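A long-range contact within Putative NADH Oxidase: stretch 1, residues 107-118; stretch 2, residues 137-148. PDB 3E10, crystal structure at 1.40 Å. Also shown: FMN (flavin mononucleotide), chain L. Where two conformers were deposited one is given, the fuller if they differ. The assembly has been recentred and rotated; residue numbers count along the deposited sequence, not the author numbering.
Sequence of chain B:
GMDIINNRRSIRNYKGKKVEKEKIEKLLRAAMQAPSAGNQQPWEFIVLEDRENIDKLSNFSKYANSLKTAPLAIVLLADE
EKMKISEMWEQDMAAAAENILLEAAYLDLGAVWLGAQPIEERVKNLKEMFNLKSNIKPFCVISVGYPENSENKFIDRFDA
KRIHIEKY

Stretch 1, residues 107-118: LDLGAVWLGAQP
Stretch 2, residues 137-148: KPFCVISVGYPE

Two neighbouring strands of one sheet, 110-115 and 137-145, run antiparallel, their N-to-C directions 154° apart and their axes 4.7 Å apart at closest approach. The register pairs Gly110 with Gly145, Val112 with Ser143 and Leu114 with Val141 as hydrogen-bonded pairs; Ala111-Val144, Trp113-Ile142 and Gly115-Cys140 are the non-hydrogen-bonded pairs between and beyond them. Each bonded pair closes a two-way ring: Gly110 N to Gly145 O 2.8 Å and Gly145 N to Gly110 O 3.0 Å; Val112 N to Ser143 O 3.1 Å and Ser143 N to Val112 O 3.2 Å; Leu114 N to Val141 O 2.7 Å and Val141 N to Leu114 O 3.0 Å. Torsions are extended along both strands except at Phe139, for example -152/161 at Ala111 and -79/122 at Trp113.

Past Gly115 the pattern changes. Ala116 turns to phi/psi -131/-75 and Phe139 to -111/-58, so Phe139 O receives Gln117 N at 3.0 Å and, weakly, Ala116 N at 3.4 Å. A water reinforces this irregularity, donating to Phe139 O at 2.8 Å while accepting from Ala116 N at 3.1 Å and Trp113 NE1 at 3.2 Å.

One face of the sheet carries Ala111, Trp113, Cys140, Ile142 and Val144. Trp113 is t with chi2 -27°, which turns the indole so that Trp113 NE1 comes 3.6 Å from Cys140 CB. Cys140, p at 77°, sets SG over one indole face, 4.2 Å from the centroid of the five-membered ring of Trp113, a sulfur-aromatic contact; FMN C8M lies over the opposite face. Phe139, t with chi2 71°, starts away from the first stretch, but its ring returns, bringing Phe139 CZ within 3.8 Å of Trp113 CZ2. The small methyl of Ala111 packs against two branched neighbours, its CB 3.9 Å from Ile142 CG2 and 4.1 Å from Val144 CG2; Ile142 is mt and Val144 t.

The other face holds Val112, Leu114, Val141 and Ser143. Val112 and Ser143 are both p, and Val112 CG1 reaches Ser143 OG at 3.2 Å, with the hydroxyl satisfied elsewhere in the structure. Leu114 is mt and Val141 t; Leu114 CB lies 4.3 Å from Val141 CB. The flavin also meets the first strand here, with Val112 CG2 3.6 Å from FMN N1 and Leu114 CD2 3.6 Å from FMN N3.

At two of the glycines a side chain would be crowded. An ideal CB on Gly110 would sit 3.2 Å from Pro147 CG, and one on Gly115 would lie 3.1 Å from FMN C6. Without that side chain, Gly115 N comes close enough to bond FMN O4 at 3.3 Å.

Before the strand, Leu109, mt, lays CD2 over the face of the Tyr146 ring, 3.6 Å from its centroid and 13° off the normal, a CH-pi contact; Leu109 CD1 touches Val144 CG1 at 3.9 Å. Tyr146 is m with chi2 -79°. At the far end Gln117, t then p, precedes a cis peptide to Pro118; a water donates to Gln117 OE1 at 2.8 Å and to Pro138 O at 2.7 Å.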

# COMPACT_ATOMS: atom_id res chain seq x y z
N LEU B 107 6.24 16.15 2.09
CA LEU B 107 7.50 16.87 2.24
C LEU B 107 7.94 17.64 0.99
O LEU B 107 9.06 18.07 0.91
CB LEU B 107 8.58 15.86 2.68
CG LEU B 107 8.33 15.14 4.00
CD1 LEU B 107 9.38 14.03 4.22
CD2 LEU B 107 8.29 16.12 5.20
N ASP B 108 7.04 17.78 0.02
CA ASP B 108 7.32 18.55 -1.19
C ASP B 108 8.39 17.90 -2.06
O ASP B 108 9.06 18.54 -2.87
CB ASP B 108 7.70 20.01 -0.85
CG ASP B 108 6.62 20.72 -0.04
OD1 ASP B 108 5.46 20.71 -0.47
OD2 ASP B 108 6.95 21.28 1.02
N LEU B 109 8.51 16.58 -1.91
CA LEU B 109 9.41 15.77 -2.72
C LEU B 109 8.59 15.06 -3.80
O LEU B 109 7.37 14.89 -3.67
CB LEU B 109 10.11 14.73 -1.85
CG LEU B 109 11.06 15.27 -0.78
CD1 LEU B 109 11.46 14.13 0.12
CD2 LEU B 109 12.27 15.91 -1.42
N GLY B 110 9.29 14.65 -4.85
CA GLY B 110 8.74 13.73 -5.82
C GLY B 110 9.34 12.35 -5.65
O GLY B 110 10.50 12.20 -5.20
N ALA B 111 8.56 11.34 -5.97
CA ALA B 111 9.04 9.97 -5.91
C ALA B 111 8.29 9.13 -6.91
O ALA B 111 7.21 9.48 -7.36
CB ALA B 111 8.88 9.43 -4.49
N VAL B 112 8.87 7.98 -7.25
CA VAL B 112 8.16 6.97 -8.01
C VAL B 112 8.56 5.58 -7.50
O VAL B 112 9.72 5.31 -7.18
CB VAL B 112 8.41 7.10 -9.56
CG1 VAL B 112 9.91 6.98 -9.90
CG2 VAL B 112 7.59 6.05 -10.33
N TRP B 113 7.56 4.70 -7.46
CA TRP B 113 7.72 3.28 -7.16
C TRP B 113 8.23 2.59 -8.41
O TRP B 113 7.60 2.67 -9.46
CB TRP B 113 6.35 2.75 -6.74
CG TRP B 113 6.16 1.36 -6.33
CD1 TRP B 113 6.89 0.24 -6.69
CD2 TRP B 113 5.10 0.89 -5.51
NE1 TRP B 113 6.34 -0.88 -6.10
CE2 TRP B 113 5.21 -0.51 -5.41
CE3 TRP B 113 4.05 1.54 -4.85
CZ2 TRP B 113 4.33 -1.27 -4.64
CZ3 TRP B 113 3.15 0.79 -4.13
CH2 TRP B 113 3.29 -0.61 -4.05
N LEU B 114 9.38 1.94 -8.26
CA LEU B 114 9.99 1.16 -9.34
C LEU B 114 9.84 -0.32 -8.99
O LEU B 114 10.54 -0.84 -8.12
CB LEU B 114 11.45 1.59 -9.52
CG LEU B 114 11.68 3.10 -9.77
CD1 LEU B 114 13.20 3.38 -9.81
CD2 LEU B 114 10.97 3.63 -10.99
N GLY B 115 8.90 -0.98 -9.65
CA GLY B 115 8.55 -2.35 -9.30
C GLY B 115 9.72 -3.31 -9.49
O GLY B 115 10.54 -3.15 -10.41
N ALA B 116 9.81 -4.30 -8.62
CA ALA B 116 10.81 -5.37 -8.76
C ALA B 116 10.15 -6.74 -8.61
O ALA B 116 9.88 -7.42 -9.60
CB ALA B 116 11.99 -5.16 -7.80
N GLN B 117 9.82 -7.11 -7.37
CA GLN B 117 9.10 -8.35 -7.08
C GLN B 117 7.78 -8.33 -7.89
O GLN B 117 7.08 -7.33 -7.87
CB GLN B 117 8.81 -8.46 -5.60
CG GLN B 117 7.87 -9.57 -5.17
CD GLN B 117 8.49 -10.96 -5.26
OE1 GLN B 117 9.66 -11.12 -5.62
NE2 GLN B 117 7.71 -11.96 -4.90
N PRO B 118 7.38 -9.47 -8.51
CA PRO B 118 8.01 -10.80 -8.61
C PRO B 118 8.71 -11.04 -9.93
O PRO B 118 8.90 -12.21 -10.31
CB PRO B 118 6.81 -11.72 -8.52
CG PRO B 118 5.78 -10.98 -9.34
CD PRO B 118 6.01 -9.50 -9.05
N LYS B 137 14.73 -10.54 0.52
CA LYS B 137 14.04 -10.52 -0.75
C LYS B 137 13.80 -9.11 -1.24
O LYS B 137 13.14 -8.32 -0.54
CB LYS B 137 12.68 -11.18 -0.58
CG LYS B 137 12.84 -12.63 -0.07
CD LYS B 137 11.50 -13.37 -0.01
CE LYS B 137 10.89 -13.65 -1.38
NZ LYS B 137 11.66 -14.67 -2.17
N PRO B 138 14.32 -8.79 -2.43
CA PRO B 138 14.02 -7.48 -2.99
C PRO B 138 12.54 -7.29 -3.28
O PRO B 138 11.88 -8.20 -3.76
CB PRO B 138 14.80 -7.46 -4.29
CG PRO B 138 15.84 -8.53 -4.16
CD PRO B 138 15.28 -9.54 -3.27
N PHE B 139 12.03 -6.10 -2.95
CA PHE B 139 10.64 -5.77 -3.21
C PHE B 139 10.47 -4.70 -4.30
O PHE B 139 9.82 -4.92 -5.32
CB PHE B 139 9.91 -5.34 -1.94
CG PHE B 139 8.48 -4.95 -2.21
CD1 PHE B 139 7.54 -5.91 -2.55
CD2 PHE B 139 8.08 -3.62 -2.23
CE1 PHE B 139 6.24 -5.56 -2.83
CE2 PHE B 139 6.76 -3.27 -2.54
CZ PHE B 139 5.85 -4.22 -2.83
N CYS B 140 11.08 -3.53 -4.09
CA CYS B 140 11.00 -2.45 -5.06
C CYS B 140 12.11 -1.46 -4.76
O CYS B 140 12.80 -1.57 -3.74
CB CYS B 140 9.63 -1.75 -5.04
SG CYS B 140 9.36 -0.59 -3.68
N VAL B 141 12.27 -0.50 -5.65
CA VAL B 141 13.12 0.67 -5.39
C VAL B 141 12.23 1.89 -5.52
O VAL B 141 11.39 1.95 -6.41
CB VAL B 141 14.29 0.76 -6.37
CG1 VAL B 141 15.13 2.02 -6.10
CG2 VAL B 141 15.15 -0.52 -6.36
N ILE B 142 12.42 2.87 -4.62
CA ILE B 142 11.75 4.17 -4.74
C ILE B 142 12.82 5.24 -5.01
O ILE B 142 13.76 5.38 -4.23
CB ILE B 142 10.92 4.49 -3.50
CG1 ILE B 142 9.79 3.44 -3.33
CG2 ILE B 142 10.28 5.90 -3.61
CD1 ILE B 142 9.04 3.52 -2.07
N SER B 143 12.72 5.90 -6.15
CA SER B 143 13.61 7.02 -6.44
C SER B 143 12.92 8.27 -5.91
O SER B 143 11.69 8.39 -6.00
CB SER B 143 13.94 7.15 -7.92
OG SER B 143 12.80 7.28 -8.67
N VAL B 144 13.70 9.18 -5.33
CA VAL B 144 13.17 10.34 -4.62
C VAL B 144 14.06 11.55 -4.94
O VAL B 144 15.28 11.44 -5.02
CB VAL B 144 13.19 10.11 -3.09
CG1 VAL B 144 12.55 11.29 -2.36
CG2 VAL B 144 12.46 8.83 -2.69
N GLY B 145 13.44 12.71 -5.07
CA GLY B 145 14.16 13.97 -5.23
C GLY B 145 13.20 15.15 -5.32
O GLY B 145 12.00 14.97 -5.29
N TYR B 146 13.72 16.35 -5.43
CA TYR B 146 12.88 17.50 -5.69
C TYR B 146 12.47 17.47 -7.18
O TYR B 146 13.30 17.25 -8.06
CB TYR B 146 13.61 18.82 -5.33
CG TYR B 146 13.65 19.00 -3.82
CD1 TYR B 146 12.54 19.46 -3.13
CD2 TYR B 146 14.73 18.57 -3.08
CE1 TYR B 146 12.54 19.55 -1.75
CE2 TYR B 146 14.74 18.68 -1.69
CZ TYR B 146 13.64 19.17 -1.03
OH TYR B 146 13.64 19.28 0.35
N PRO B 147 11.19 17.64 -7.46
CA PRO B 147 10.75 17.52 -8.85
C PRO B 147 11.37 18.53 -9.80
O PRO B 147 11.53 19.68 -9.44
CB PRO B 147 9.24 17.75 -8.75
CG PRO B 147 8.88 17.39 -7.37
CD PRO B 147 10.06 17.86 -6.54
N GLU B 148 11.73 18.09 -11.01
CA GLU B 148 12.35 18.96 -12.04
C GLU B 148 11.33 19.69 -12.91
O GLU B 148 11.41 20.91 -13.11
CB GLU B 148 13.27 18.11 -12.93
CG GLU B 148 14.05 18.86 -14.02
CD GLU B 148 15.02 19.87 -13.43
OE1 GLU B 148 14.56 20.97 -13.07
OE2 GLU B 148 16.23 19.56 -13.32
N1 FMN L . 6.67 3.52 -12.67
C2 FMN L . 7.83 3.46 -13.38
O2 FMN L . 8.23 4.45 -14.01
N3 FMN L . 8.57 2.30 -13.36
C4 FMN L . 8.14 1.15 -12.73
O4 FMN L . 8.85 0.12 -12.74
C4A FMN L . 6.96 1.22 -11.99
N5 FMN L . 6.54 0.12 -11.29
C5A FMN L . 5.39 0.23 -10.51
C6 FMN L . 4.98 -0.89 -9.80
C7 FMN L . 3.83 -0.86 -9.00
C7M FMN L . 3.44 -2.03 -8.18
C8 FMN L . 3.12 0.35 -8.91
C8M FMN L . 2.00 0.50 -7.88
C9 FMN L . 3.55 1.46 -9.64
C9A FMN L . 4.66 1.42 -10.45
N10 FMN L . 5.09 2.52 -11.21
C10 FMN L . 6.26 2.43 -11.95
C1' FMN L . 4.35 3.78 -11.12
C2' FMN L . 3.08 3.71 -11.98
O2' FMN L . 3.36 3.75 -13.38
C3' FMN L . 2.16 4.88 -11.63
O3' FMN L . 1.71 4.70 -10.30
C4' FMN L . 0.95 5.04 -12.57
O4' FMN L . 1.37 5.43 -13.88
C5' FMN L . -0.09 6.06 -12.09
O5' FMN L . 0.48 7.37 -11.96
P FMN L . 0.53 8.08 -10.54
O1P FMN L . -0.85 8.06 -9.94
O2P FMN L . 1.48 7.33 -9.66
O3P FMN L . 0.99 9.49 -10.85
O HOH W 1 7.48 -3.88 -6.56
O HOH W 2 11.97 -10.90 -4.03
O HOH W 3 9.39 -14.69 -4.17